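Local structure of uncharacterized protein (Bombyx mori, 5AZ0) at residues K3-P7 against L285-F291; E78-G82 against S122-L126; R95-L99 against L128-N132; L264-Q269 against I290-L295. The protein probably catalyses the NAD(P)H-dependent reduction of aldehydes and ketones as an aldo-keto reductase (AKR2E5) of the TIM-barrel superfamily. All coordinates share one frame; numbering follows the deposited sequence. Where two conformers were deposited one is given.

Contact 1 (K3-P7 against L285-F291); sequences KVNVP and LENASIF
Pro7 sets its CD over one face of Phe291, fastening the N-terminal tail that leads into strand 8-10 to the turn after helix 281-287, on the surface of a TIM barrel. The phenylalanine is worth following outward. Its CB is 4.1 Å from Pro7 CD, and with chi1 at -57° CG stands beside the backbone N, which turns the ring in under the proline. CG itself comes within 3.4 Å of Pro7 CD, and CD1 also meets Pro7 CG at 3.6 Å. On the other flank CD2 lies 3.7 Å from Asn5 O. Further out CE2 approaches Val6 CG2, and at the tip CZ reaches Val6 CG1 at 4.0 Å. Pro7 CD sits only 11° off the ring normal, a CH-pi contact over the ring centre, while Ile290 CG1 is centred on the opposite face, leaving the ring sandwiched between aliphatic carbons. Putting an alanine at Phe291 would probably open a gap between Pro7 and Ile290 and leave the Tyr268 face without its aromatic neighbour.

Lower down, Val4 makes a second apolar patch: its CG1 packs 3.7 Å from Ala288 CB and also touches Leu285 CD1, with Ile64 of helix 51-64 against both Val4 and Leu285. The turn is braced from within, Ser289 OG and Ala288 N reaching Leu285 O from opposite faces of its plane. No direct hydrogen bond joins the two segments; instead a water in the plane of the Phe291 ring, at its edge, accepts from Asn5 N and donates to Ala288 O at 2.6 Å.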
loop_
_atom_site.group_PDB
_atom_site.type_symbol
_atom_site.label_atom_id
_atom_site.label_comp_id
_atom_site.label_asym_id
_atom_site.label_seq_id
_atom_site.Cartn_x
_atom_site.Cartn_y
_atom_site.Cartn_z
ATOM N N LYS A 3 -13.973 12.599 -14.709
ATOM C CA LYS A 3 -13.236 13.825 -14.223
ATOM C C LYS A 3 -11.676 13.656 -14.108
ATOM O O LYS A 3 -10.926 14.381 -14.777
ATOM C CB LYS A 3 -13.831 14.320 -12.909
ATOM C CG LYS A 3 -13.303 15.682 -12.471
ATOM C CD LYS A 3 -14.383 16.508 -11.760
ATOM C CE LYS A 3 -14.147 18.022 -11.847
ATOM N NZ LYS A 3 -13.406 18.555 -10.671
ATOM N N VAL A 4 -11.187 12.718 -13.281
ATOM C CA VAL A 4 -9.762 12.302 -13.341
ATOM C C VAL A 4 -9.585 11.022 -14.124
ATOM O O VAL A 4 -10.435 10.164 -14.123
ATOM C CB VAL A 4 -9.117 12.157 -11.982
ATOM C CG1 VAL A 4 -9.245 13.444 -11.207
ATOM C CG2 VAL A 4 -9.674 10.994 -11.171
ATOM N N ASN A 5 -8.475 10.889 -14.813
ATOM C CA ASN A 5 -8.238 9.714 -15.595
ATOM C C ASN A 5 -6.951 8.975 -15.103
ATOM O O ASN A 5 -5.837 9.323 -15.474
ATOM C CB ASN A 5 -8.151 10.097 -17.051
ATOM C CG ASN A 5 -8.124 8.881 -17.954
ATOM O OD1 ASN A 5 -8.542 7.790 -17.561
ATOM N ND2 ASN A 5 -7.619 9.054 -19.164
ATOM N N VAL A 6 -7.129 7.954 -14.259
ATOM C CA VAL A 6 -6.014 7.210 -13.714
ATOM C C VAL A 6 -5.541 6.118 -14.668
ATOM O O VAL A 6 -6.228 5.205 -14.962
ATOM C CB VAL A 6 -6.355 6.662 -12.338
ATOM C CG1 VAL A 6 -5.130 5.995 -11.716
ATOM C CG2 VAL A 6 -6.787 7.786 -11.400
ATOM N N PRO A 7 -4.332 6.224 -15.188
ATOM C CA PRO A 7 -3.867 5.080 -15.969
ATOM C C PRO A 7 -3.551 3.795 -15.098
ATOM O O PRO A 7 -3.418 3.875 -13.871
ATOM C CB PRO A 7 -2.561 5.602 -16.593
ATOM C CG PRO A 7 -2.071 6.568 -15.598
ATOM C CD PRO A 7 -3.280 7.237 -14.992
ATOM N N LEU A 285 -8.726 15.053 -5.015
ATOM C CA LEU A 285 -8.737 15.546 -6.410
ATOM C C LEU A 285 -7.326 15.904 -6.935
ATOM O O LEU A 285 -6.947 15.623 -8.082
ATOM C CB LEU A 285 -9.642 16.792 -6.488
ATOM C CG LEU A 285 -9.725 17.481 -7.842
ATOM C CD1 LEU A 285 -10.064 16.497 -8.932
ATOM C CD2 LEU A 285 -10.697 18.691 -7.795
ATOM N N GLU A 286 -6.616 16.617 -6.087
ATOM C CA GLU A 286 -5.231 17.115 -6.368
ATOM C C GLU A 286 -4.308 15.895 -6.643
ATOM O O GLU A 286 -3.703 15.832 -7.714
ATOM C CB GLU A 286 -4.758 17.939 -5.162
ATOM C CG GLU A 286 -3.452 18.742 -5.282
ATOM C CD GLU A 286 -2.817 19.108 -3.923
ATOM O OE1 GLU A 286 -3.470 19.003 -2.875
ATOM O OE2 GLU A 286 -1.636 19.508 -3.877
ATOM N N ASN A 287 -4.339 14.875 -5.747
ATOM C CA ASN A 287 -3.547 13.625 -5.946
ATOM C C ASN A 287 -3.758 12.947 -7.260
ATOM O O ASN A 287 -2.819 12.332 -7.760
ATOM C CB ASN A 287 -3.736 12.644 -4.805
ATOM C CG ASN A 287 -3.280 13.212 -3.510
ATOM O OD1 ASN A 287 -2.544 14.172 -3.521
ATOM N ND2 ASN A 287 -3.745 12.688 -2.394
ATOM N N ALA A 288 -4.934 13.077 -7.879
ATOM C CA ALA A 288 -5.145 12.376 -9.164
ATOM C C ALA A 288 -4.853 13.153 -10.416
ATOM O O ALA A 288 -4.959 12.589 -11.543
ATOM C CB ALA A 288 -6.523 11.771 -9.256
ATOM N N SER A 289 -4.454 14.411 -10.240
ATOM C CA SER A 289 -4.201 15.314 -11.392
ATOM C C SER A 289 -2.672 15.390 -11.593
ATOM O O SER A 289 -2.060 16.455 -11.422
ATOM C CB SER A 289 -4.862 16.683 -11.137
ATOM O OG SER A 289 -6.164 16.525 -10.499
ATOM N N ILE A 290 -2.088 14.218 -11.928
ATOM C CA ILE A 290 -0.641 14.011 -11.923
ATOM C C ILE A 290 -0.123 13.223 -13.099
ATOM O O ILE A 290 1.031 12.778 -13.092
ATOM C CB ILE A 290 -0.174 13.265 -10.669
ATOM C CG1 ILE A 290 -0.809 11.873 -10.594
ATOM C CG2 ILE A 290 -0.492 14.038 -9.394
ATOM C CD1 ILE A 290 -0.223 10.958 -9.563
ATOM N N PHE A 291 -0.960 12.993 -14.094
ATOM C CA PHE A 291 -0.597 12.066 -15.163
ATOM C C PHE A 291 -0.288 12.757 -16.514
ATOM O O PHE A 291 0.221 12.122 -17.429
ATOM C CB PHE A 291 -1.695 10.994 -15.281
ATOM C CG PHE A 291 -1.918 10.247 -14.002
ATOM C CD1 PHE A 291 -0.948 9.348 -13.525
ATOM C CD2 PHE A 291 -3.061 10.455 -13.242
ATOM C CE1 PHE A 291 -1.156 8.672 -12.334
ATOM C CE2 PHE A 291 -3.266 9.765 -12.054
ATOM C CZ PHE A 291 -2.308 8.887 -11.595
HETATM O O HOH W 1 -6.146 12.803 -13.828
#

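Contact 2 (E78-G82 against S122-L126); sequences EPEIG and SLHRL
Glu78 reaches from the first turn of helix 78-90 to helix 112-126 and is held there through both carboxylate oxygens. OE1 takes a hydrogen bond from Arg125 NH1 at 2.8 Å that is also the salt bridge, with carboxylate and guanidinium nearly coplanar, 20° apart. OE2 receives the hydroxyl of Ser122 OG on its syn lone pair at 2.6 Å, and Thr103 OG1 is a further partner of the same oxygen. A buried acid is thus paid for by a charge and two hydroxyls.

Arg125 approaches along Pro79: its CB and CD both lie 3.9 Å from Pro79 CG, and the chain, extended from CG to NE, carries NH1 out to the glutamate. These are consecutive outer helices of the (beta/alpha)8 barrel, linked through strand 100-105, and their axes come within 7.7 Å at an angle of 44°. Leu126 fills the angle between them. Its CB leaves away from the neighbouring helix, but CD2 comes back to lie 3.5 Å from Glu78 O and also touches Ile81 CB.

Where the backbones draw closest the residue is a glycine: Gly82 CA lies 3.2 Å from Leu126 O in a CA-H...O contact, and a CB there would run into that oxygen. Pro79 CA makes a straighter contact of this kind to Arg125 O, 171° at the hydrogen. One water donates to both Gly82 O and Leu126 O.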
loop_
_atom_site.group_PDB
_atom_site.type_symbol
_atom_site.label_atom_id
_atom_site.label_comp_id
_atom_site.label_asym_id
_atom_site.label_seq_id
_atom_site.Cartn_x
_atom_site.Cartn_y
_atom_site.Cartn_z
ATOM N N GLU A 78 -12.903 -2.430 7.081
ATOM C CA GLU A 78 -13.416 -3.162 5.888
ATOM C C GLU A 78 -14.952 -3.137 5.793
ATOM O O GLU A 78 -15.499 -2.924 4.697
ATOM C CB GLU A 78 -12.920 -4.610 5.873
ATOM C CG GLU A 78 -11.393 -4.743 5.622
ATOM C CD GLU A 78 -10.867 -6.129 5.922
ATOM O OE1 GLU A 78 -11.176 -6.608 7.015
ATOM O OE2 GLU A 78 -10.156 -6.759 5.074
ATOM N N PRO A 79 -15.673 -3.328 6.929
ATOM C CA PRO A 79 -17.185 -3.303 6.824
ATOM C C PRO A 79 -17.674 -1.987 6.261
ATOM O O PRO A 79 -18.429 -1.949 5.298
ATOM C CB PRO A 79 -17.632 -3.578 8.282
ATOM C CG PRO A 79 -16.448 -4.303 8.879
ATOM C CD PRO A 79 -15.263 -3.579 8.319
ATOM N N GLU A 80 -17.111 -0.888 6.731
ATOM C CA GLU A 80 -17.548 0.422 6.238
ATOM C C GLU A 80 -17.149 0.667 4.784
ATOM O O GLU A 80 -17.893 1.304 4.014
ATOM C CB GLU A 80 -16.985 1.542 7.107
ATOM C CG GLU A 80 -17.470 1.569 8.560
ATOM C CD GLU A 80 -16.607 0.755 9.558
ATOM O OE1 GLU A 80 -16.018 -0.324 9.253
ATOM O OE2 GLU A 80 -16.529 1.192 10.707
ATOM N N ILE A 81 -15.951 0.200 4.378
ATOM C CA ILE A 81 -15.542 0.381 2.978
ATOM C C ILE A 81 -16.514 -0.443 2.121
ATOM O O ILE A 81 -16.886 -0.064 1.030
ATOM C CB ILE A 81 -14.061 -0.119 2.706
ATOM C CG1 ILE A 81 -13.031 0.640 3.542
ATOM C CG2 ILE A 81 -13.753 -0.120 1.216
ATOM C CD1 ILE A 81 -13.006 2.138 3.302
ATOM N N GLY A 82 -16.852 -1.634 2.553
ATOM C CA GLY A 82 -17.766 -2.439 1.720
ATOM C C GLY A 82 -19.158 -1.861 1.518
ATOM O O GLY A 82 -19.768 -2.061 0.465
ATOM N N SER A 122 -12.347 -11.310 5.676
ATOM C CA SER A 122 -12.219 -9.963 5.127
ATOM C C SER A 122 -13.272 -9.795 3.990
ATOM O O SER A 122 -13.845 -8.704 3.830
ATOM C CB SER A 122 -10.811 -9.708 4.553
ATOM O OG SER A 122 -9.871 -9.296 5.503
ATOM N N LEU A 123 -13.443 -10.833 3.182
ATOM C CA LEU A 123 -14.365 -10.754 2.082
ATOM C C LEU A 123 -15.827 -10.593 2.593
ATOM O O LEU A 123 -16.616 -9.824 2.005
ATOM C CB LEU A 123 -14.289 -11.988 1.190
ATOM C CG LEU A 123 -13.009 -12.130 0.352
ATOM C CD1 LEU A 123 -12.970 -13.530 -0.218
ATOM C CD2 LEU A 123 -13.026 -11.153 -0.801
ATOM N N HIS A 124 -16.159 -11.297 3.678
ATOM C CA HIS A 124 -17.459 -11.058 4.327
ATOM C C HIS A 124 -17.600 -9.596 4.796
ATOM O O HIS A 124 -18.577 -8.974 4.526
ATOM C CB HIS A 124 -17.730 -12.044 5.462
ATOM C CG HIS A 124 -19.173 -12.179 5.796
ATOM N ND1 HIS A 124 -19.795 -11.388 6.746
ATOM C CD2 HIS A 124 -20.146 -12.948 5.241
ATOM C CE1 HIS A 124 -21.076 -11.699 6.789
ATOM N NE2 HIS A 124 -21.298 -12.665 5.909
ATOM N N ARG A 125 -16.632 -9.054 5.495
ATOM C CA ARG A 125 -16.697 -7.692 5.927
ATOM C C ARG A 125 -16.950 -6.747 4.727
ATOM O O ARG A 125 -17.698 -5.795 4.856
ATOM C CB ARG A 125 -15.390 -7.255 6.629
ATOM C CG ARG A 125 -15.137 -7.986 7.962
ATOM C CD ARG A 125 -13.989 -7.360 8.768
ATOM N NE ARG A 125 -13.461 -8.396 9.644
ATOM C CZ ARG A 125 -12.425 -9.189 9.395
ATOM N NH1 ARG A 125 -11.609 -9.017 8.308
ATOM N NH2 ARG A 125 -12.194 -10.181 10.263
ATOM N N LEU A 126 -16.234 -6.954 3.625
ATOM C CA LEU A 126 -16.275 -6.068 2.476
ATOM C C LEU A 126 -17.506 -6.317 1.630
ATOM O O LEU A 126 -17.760 -5.542 0.781
ATOM C CB LEU A 126 -15.059 -6.337 1.563
ATOM C CG LEU A 126 -13.772 -5.845 2.207
ATOM C CD1 LEU A 126 -12.589 -6.513 1.499
ATOM C CD2 LEU A 126 -13.678 -4.316 2.080
HETATM O O HOH W 2 -19.567 -4.301 -0.897
#

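Contact 3 (R95-L99 against L128-N132); sequences RREDL and LDHVN
Arg96 and Asn132 come at each other from opposite directions, and the guanidinium meets the amide oxygen end-on. NH1 and NH2 both donate to the single atom Asn132 OD1, NH2 at 2.8 Å and NH1 at 3.0 Å. The oxygen lies in the guanidinium plane, but the amide is turned 66° against it; NH1 therefore arrives on a lone pair in the carbonyl plane, whereas NH2 comes from above that plane. NH2 then spends its other proton on His130 O, 2.9 Å away, in a nearly straight bond of 169°. A bend at chi2 (67°) leads the chain from the 3-10 turn 96-98 across to this target.

Leu128 crosses the arginine at about a right angle, its CD2 beside Arg96 CD and 3.9 Å from Arg96 NE. His130 NE2 lies over one guanidinium face, with His130 CD2 3.6 Å from Arg96 NH2. A water links Asn132 ND2 to Leu99 O.

All this lies in the two loops that run into the neighbouring parallel strands 100-105 and 133-136 of the TIM barrel. Ile101 N adds a third donor to Asn132 OD1, so the same oxygen serves strand and arginine. A calcium ion is bound about 3 Å from the Arg96 side chain. With Arg96 NE buried and lacking any partner in the model, the guanidinium relies on its two terminal nitrogens, and its charge would probably disfavour a proton on the nearby His130 NE2.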
loop_
_atom_site.group_PDB
_atom_site.type_symbol
_atom_site.label_atom_id
_atom_site.label_comp_id
_atom_site.label_asym_id
_atom_site.label_seq_id
_atom_site.Cartn_x
_atom_site.Cartn_y
_atom_site.Cartn_z
ATOM N N ARG A 95 -19.676 -0.446 -11.587
ATOM C CA ARG A 95 -19.905 -1.881 -11.441
ATOM C C ARG A 95 -18.695 -2.465 -10.633
ATOM O O ARG A 95 -17.571 -1.898 -10.669
ATOM C CB ARG A 95 -19.927 -2.578 -12.819
ATOM C CG ARG A 95 -21.216 -2.419 -13.672
ATOM C CD ARG A 95 -21.184 -3.263 -14.964
ATOM N NE ARG A 95 -20.182 -2.672 -15.864
ATOM C CZ ARG A 95 -19.006 -3.212 -16.241
ATOM N NH1 ARG A 95 -18.613 -4.447 -15.871
ATOM N NH2 ARG A 95 -18.203 -2.498 -17.035
ATOM N N ARG A 96 -18.930 -3.582 -9.937
ATOM C CA ARG A 96 -17.879 -4.283 -9.173
ATOM C C ARG A 96 -16.630 -4.418 -10.019
ATOM O O ARG A 96 -15.546 -4.118 -9.558
ATOM C CB ARG A 96 -18.363 -5.682 -8.709
ATOM C CG ARG A 96 -17.262 -6.706 -8.300
ATOM C CD ARG A 96 -16.612 -6.214 -7.060
ATOM N NE ARG A 96 -15.414 -6.965 -6.613
ATOM C CZ ARG A 96 -14.155 -6.579 -6.810
ATOM N NH1 ARG A 96 -13.861 -5.555 -7.614
ATOM N NH2 ARG A 96 -13.201 -7.263 -6.268
ATOM N N GLU A 97 -16.831 -4.825 -11.262
ATOM C CA GLU A 97 -15.807 -5.122 -12.226
ATOM C C GLU A 97 -14.927 -3.898 -12.534
ATOM O O GLU A 97 -13.834 -4.075 -13.095
ATOM C CB GLU A 97 -16.454 -5.561 -13.568
ATOM C CG GLU A 97 -17.124 -6.957 -13.615
ATOM C CD GLU A 97 -18.447 -7.152 -12.803
ATOM O OE1 GLU A 97 -19.235 -6.191 -12.562
ATOM O OE2 GLU A 97 -18.705 -8.308 -12.377
ATOM N N ASP A 98 -15.424 -2.679 -12.272
ATOM C CA ASP A 98 -14.596 -1.518 -12.554
ATOM C C ASP A 98 -13.597 -1.271 -11.421
ATOM O O ASP A 98 -12.721 -0.436 -11.583
ATOM C CB ASP A 98 -15.475 -0.260 -12.701
ATOM C CG ASP A 98 -16.585 -0.429 -13.803
ATOM O OD1 ASP A 98 -16.327 -1.041 -14.853
ATOM O OD2 ASP A 98 -17.720 -0.012 -13.544
ATOM N N LEU A 99 -13.852 -1.843 -10.243
ATOM C CA LEU A 99 -13.068 -1.515 -9.082
ATOM C C LEU A 99 -11.902 -2.511 -8.920
ATOM O O LEU A 99 -12.074 -3.666 -9.234
ATOM C CB LEU A 99 -13.923 -1.551 -7.848
ATOM C CG LEU A 99 -15.049 -0.547 -7.869
ATOM C CD1 LEU A 99 -15.970 -0.832 -6.675
ATOM C CD2 LEU A 99 -14.477 0.837 -7.776
ATOM N N LEU A 128 -17.970 -8.985 -0.502
ATOM C CA LEU A 128 -17.552 -9.392 -1.846
ATOM C C LEU A 128 -17.413 -10.873 -2.027
ATOM O O LEU A 128 -17.148 -11.608 -1.043
ATOM C CB LEU A 128 -16.185 -8.752 -2.140
ATOM C CG LEU A 128 -16.069 -7.262 -1.993
ATOM C CD1 LEU A 128 -14.607 -6.818 -2.146
ATOM C CD2 LEU A 128 -16.951 -6.573 -3.031
ATOM N N ASP A 129 -17.513 -11.324 -3.270
ATOM C CA ASP A 129 -17.146 -12.681 -3.723
ATOM C C ASP A 129 -15.637 -12.848 -3.671
ATOM O O ASP A 129 -15.144 -13.866 -3.243
ATOM C CB ASP A 129 -17.569 -12.890 -5.187
ATOM C CG ASP A 129 -17.161 -14.264 -5.771
ATOM O OD1 ASP A 129 -17.849 -15.249 -5.374
ATOM O OD2 ASP A 129 -16.226 -14.337 -6.674
ATOM N N HIS A 130 -14.925 -11.819 -4.193
ATOM C CA HIS A 130 -13.477 -11.840 -4.333
ATOM C C HIS A 130 -12.904 -10.469 -4.236
ATOM O O HIS A 130 -13.589 -9.464 -4.428
ATOM C CB HIS A 130 -13.038 -12.483 -5.654
ATOM C CG HIS A 130 -13.601 -11.786 -6.848
ATOM N ND1 HIS A 130 -14.786 -12.191 -7.447
ATOM C CD2 HIS A 130 -13.190 -10.686 -7.522
ATOM C CE1 HIS A 130 -15.061 -11.363 -8.447
ATOM N NE2 HIS A 130 -14.096 -10.467 -8.535
ATOM N N VAL A 131 -11.633 -10.415 -3.852
ATOM C CA VAL A 131 -10.852 -9.204 -3.997
ATOM C C VAL A 131 -10.066 -9.303 -5.294
ATOM O O VAL A 131 -9.916 -10.391 -5.852
ATOM C CB VAL A 131 -9.871 -8.925 -2.826
ATOM C CG1 VAL A 131 -10.618 -8.341 -1.589
ATOM C CG2 VAL A 131 -9.033 -10.143 -2.441
ATOM N N ASN A 132 -9.568 -8.162 -5.741
ATOM C CA ASN A 132 -8.666 -8.115 -6.895
ATOM C C ASN A 132 -7.237 -8.477 -6.498
ATOM O O ASN A 132 -6.504 -9.007 -7.334
ATOM C CB ASN A 132 -8.649 -6.762 -7.556
ATOM C CG ASN A 132 -10.043 -6.393 -8.065
ATOM O OD1 ASN A 132 -10.904 -5.969 -7.258
ATOM N ND2 ASN A 132 -10.281 -6.608 -9.380
HETATM O O HOH W 3 -12.751 -6.114 -10.928
#

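Contact 4 (L264-Q269 against I290-L295); sequences LGYLYQ and IFDFQL
Gln269, at the end of helix 259-269, takes hold of Leu295 by both of its backbone polar groups. Leu295 N donates to Gln269 OE1 at 2.8 Å, in the carbonyl plane and on a lone pair, while Gln269 NE2 donates to Leu295 O at 3.0 Å, an almost straight 171°. CG lies opposite the backbone N (chi1 -161°) and the chain runs on extended, bringing the amide up to the loop, where the Gln294 amide stacks on it with NE2 3.6 Å from Gln269 CD.

The aromatic contact is T-shaped: the edge of Phe291 points at the face of Tyr268, with centroids 5.0 Å apart and planes at 86°.

Apolar packing does the rest. Ile290 CD1 meets Leu264 CB at 3.6 Å, and Leu295 CD1 nestles 3.7 Å from Tyr266 CA. Gly265 leaves room for the Phe293 ring, whose CZ would collide with a CB.

A leucine in place of Gln269 would probably leave Leu295 N and O without these partners and the loop less firmly held. Gln269 thus stands in for a peptide group, tying the last stretch before helix 297-304 to the barrel helix.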
loop_
_atom_site.group_PDB
_atom_site.type_symbol
_atom_site.label_atom_id
_atom_site.label_comp_id
_atom_site.label_asym_id
_atom_site.label_seq_id
_atom_site.Cartn_x
_atom_site.Cartn_y
_atom_site.Cartn_z
ATOM N N LEU A 264 4.059 12.754 -6.314
ATOM C CA LEU A 264 3.329 11.607 -6.888
ATOM C C LEU A 264 3.660 11.346 -8.323
ATOM O O LEU A 264 3.727 10.182 -8.782
ATOM C CB LEU A 264 1.796 11.706 -6.723
ATOM C CG LEU A 264 1.334 11.719 -5.285
ATOM C CD1 LEU A 264 -0.224 11.671 -5.198
ATOM C CD2 LEU A 264 1.958 10.627 -4.445
ATOM N N GLY A 265 3.820 12.410 -9.084
ATOM C CA GLY A 265 4.156 12.231 -10.470
ATOM C C GLY A 265 5.536 11.616 -10.709
ATOM O O GLY A 265 5.739 10.876 -11.666
ATOM N N TYR A 266 6.462 11.923 -9.823
ATOM C CA TYR A 266 7.809 11.359 -9.844
ATOM C C TYR A 266 7.726 9.802 -9.656
ATOM O O TYR A 266 8.218 9.002 -10.512
ATOM C CB TYR A 266 8.614 12.038 -8.750
ATOM C CG TYR A 266 9.990 11.445 -8.618
ATOM C CD1 TYR A 266 10.924 11.526 -9.679
ATOM C CD2 TYR A 266 10.357 10.753 -7.468
ATOM C CE1 TYR A 266 12.183 10.955 -9.576
ATOM C CE2 TYR A 266 11.651 10.202 -7.329
ATOM C CZ TYR A 266 12.568 10.319 -8.385
ATOM O OH TYR A 266 13.831 9.767 -8.249
ATOM N N LEU A 267 6.974 9.392 -8.625
ATOM C CA LEU A 267 6.740 7.938 -8.355
ATOM C C LEU A 267 6.093 7.306 -9.536
ATOM O O LEU A 267 6.511 6.196 -9.994
ATOM C CB LEU A 267 5.925 7.670 -7.067
ATOM C CG LEU A 267 6.649 8.132 -5.803
ATOM C CD1 LEU A 267 5.780 8.092 -4.570
ATOM C CD2 LEU A 267 7.913 7.309 -5.524
ATOM N N TYR A 268 5.116 8.010 -10.111
ATOM C CA TYR A 268 4.421 7.459 -11.260
ATOM C C TYR A 268 5.390 7.243 -12.373
ATOM O O TYR A 268 5.328 6.246 -13.096
ATOM C CB TYR A 268 3.309 8.404 -11.715
ATOM C CG TYR A 268 2.765 8.069 -13.044
ATOM C CD1 TYR A 268 2.071 6.922 -13.240
ATOM C CD2 TYR A 268 2.972 8.903 -14.134
ATOM C CE1 TYR A 268 1.570 6.572 -14.481
ATOM C CE2 TYR A 268 2.459 8.571 -15.405
ATOM C CZ TYR A 268 1.755 7.386 -15.580
ATOM O OH TYR A 268 1.263 7.002 -16.861
ATOM N N GLN A 269 6.258 8.236 -12.552
ATOM C CA GLN A 269 7.255 8.200 -13.591
ATOM C C GLN A 269 8.365 7.139 -13.340
ATOM O O GLN A 269 8.930 6.682 -14.285
ATOM C CB GLN A 269 7.914 9.581 -13.751
ATOM C CG GLN A 269 8.628 9.721 -15.106
ATOM C CD GLN A 269 8.990 11.175 -15.464
ATOM O OE1 GLN A 269 8.141 12.072 -15.437
ATOM N NE2 GLN A 269 10.254 11.393 -15.788
ATOM N N ILE A 290 -2.088 14.218 -11.928
ATOM C CA ILE A 290 -0.641 14.011 -11.923
ATOM C C ILE A 290 -0.123 13.223 -13.099
ATOM O O ILE A 290 1.031 12.778 -13.092
ATOM C CB ILE A 290 -0.174 13.265 -10.669
ATOM C CG1 ILE A 290 -0.809 11.873 -10.594
ATOM C CG2 ILE A 290 -0.492 14.038 -9.394
ATOM C CD1 ILE A 290 -0.223 10.958 -9.563
ATOM N N PHE A 291 -0.960 12.993 -14.094
ATOM C CA PHE A 291 -0.597 12.066 -15.163
ATOM C C PHE A 291 -0.288 12.757 -16.514
ATOM O O PHE A 291 0.221 12.122 -17.429
ATOM C CB PHE A 291 -1.695 10.994 -15.281
ATOM C CG PHE A 291 -1.918 10.247 -14.002
ATOM C CD1 PHE A 291 -0.948 9.348 -13.525
ATOM C CD2 PHE A 291 -3.061 10.455 -13.242
ATOM C CE1 PHE A 291 -1.156 8.672 -12.334
ATOM C CE2 PHE A 291 -3.266 9.765 -12.054
ATOM C CZ PHE A 291 -2.308 8.887 -11.595
ATOM N N ASP A 292 -0.479 14.073 -16.563
ATOM C CA ASP A 292 -0.352 14.884 -17.765
ATOM C C ASP A 292 0.980 15.670 -17.823
ATOM O O ASP A 292 1.029 16.728 -18.431
ATOM C CB ASP A 292 -1.532 15.877 -17.802
ATOM C CG ASP A 292 -1.568 16.756 -16.597
ATOM O OD1 ASP A 292 -0.702 16.581 -15.714
ATOM O OD2 ASP A 292 -2.471 17.615 -16.489
ATOM N N PHE A 293 2.052 15.193 -17.193
ATOM C CA PHE A 293 3.318 15.929 -17.239
ATOM C C PHE A 293 4.495 14.982 -17.133
ATOM O O PHE A 293 4.390 13.958 -16.499
ATOM C CB PHE A 293 3.339 17.096 -16.212
ATOM C CG PHE A 293 3.587 16.703 -14.767
ATOM C CD1 PHE A 293 2.551 16.215 -13.964
ATOM C CD2 PHE A 293 4.829 16.950 -14.154
ATOM C CE1 PHE A 293 2.767 15.930 -12.618
ATOM C CE2 PHE A 293 5.062 16.643 -12.802
ATOM C CZ PHE A 293 4.036 16.108 -12.036
ATOM N N GLN A 294 5.581 15.311 -17.819
ATOM C CA GLN A 294 6.777 14.487 -17.895
ATOM C C GLN A 294 7.858 15.327 -17.214
ATOM O O GLN A 294 8.064 16.476 -17.597
ATOM C CB GLN A 294 7.086 14.197 -19.365
ATOM C CG GLN A 294 8.200 13.183 -19.642
ATOM C CD GLN A 294 7.773 11.724 -19.445
ATOM O OE1 GLN A 294 6.600 11.367 -19.641
ATOM N NE2 GLN A 294 8.727 10.871 -19.057
ATOM N N LEU A 295 8.469 14.801 -16.147
ATOM C CA LEU A 295 9.577 15.466 -15.472
ATOM C C LEU A 295 10.791 15.242 -16.336
ATOM O O LEU A 295 11.038 14.099 -16.790
ATOM C CB LEU A 295 9.804 14.948 -14.045
ATOM C CG LEU A 295 8.735 15.346 -13.033
ATOM C CD1 LEU A 295 8.553 14.258 -11.966
ATOM C CD2 LEU A 295 8.974 16.663 -12.309
HETATM O O HOH W 4 5.587 11.845 -14.596
#

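In the fold
The four contacts form two pairs. Contacts 1 and 4, centres 10 Å apart, share Ile290 and Phe291, and Pro7 CG also packs 3.6 Å from Tyr268 OH, so tail, turn and helix 259-269 form one cluster. Contacts 2 and 3, centres 12 Å apart, meet where Leu123 O and Leu128 N, 3.0 Å apart, probably share a hydrogen bond. The calcium ion belongs to this second pair, about 3 Å from the Arg96 side chain and about 8 Å from that of Leu126. Contacts 2 and 4 lie on opposite sides of the chain's centre. Contact 3 precedes its strands, at the barrel end away from the family's usual active site.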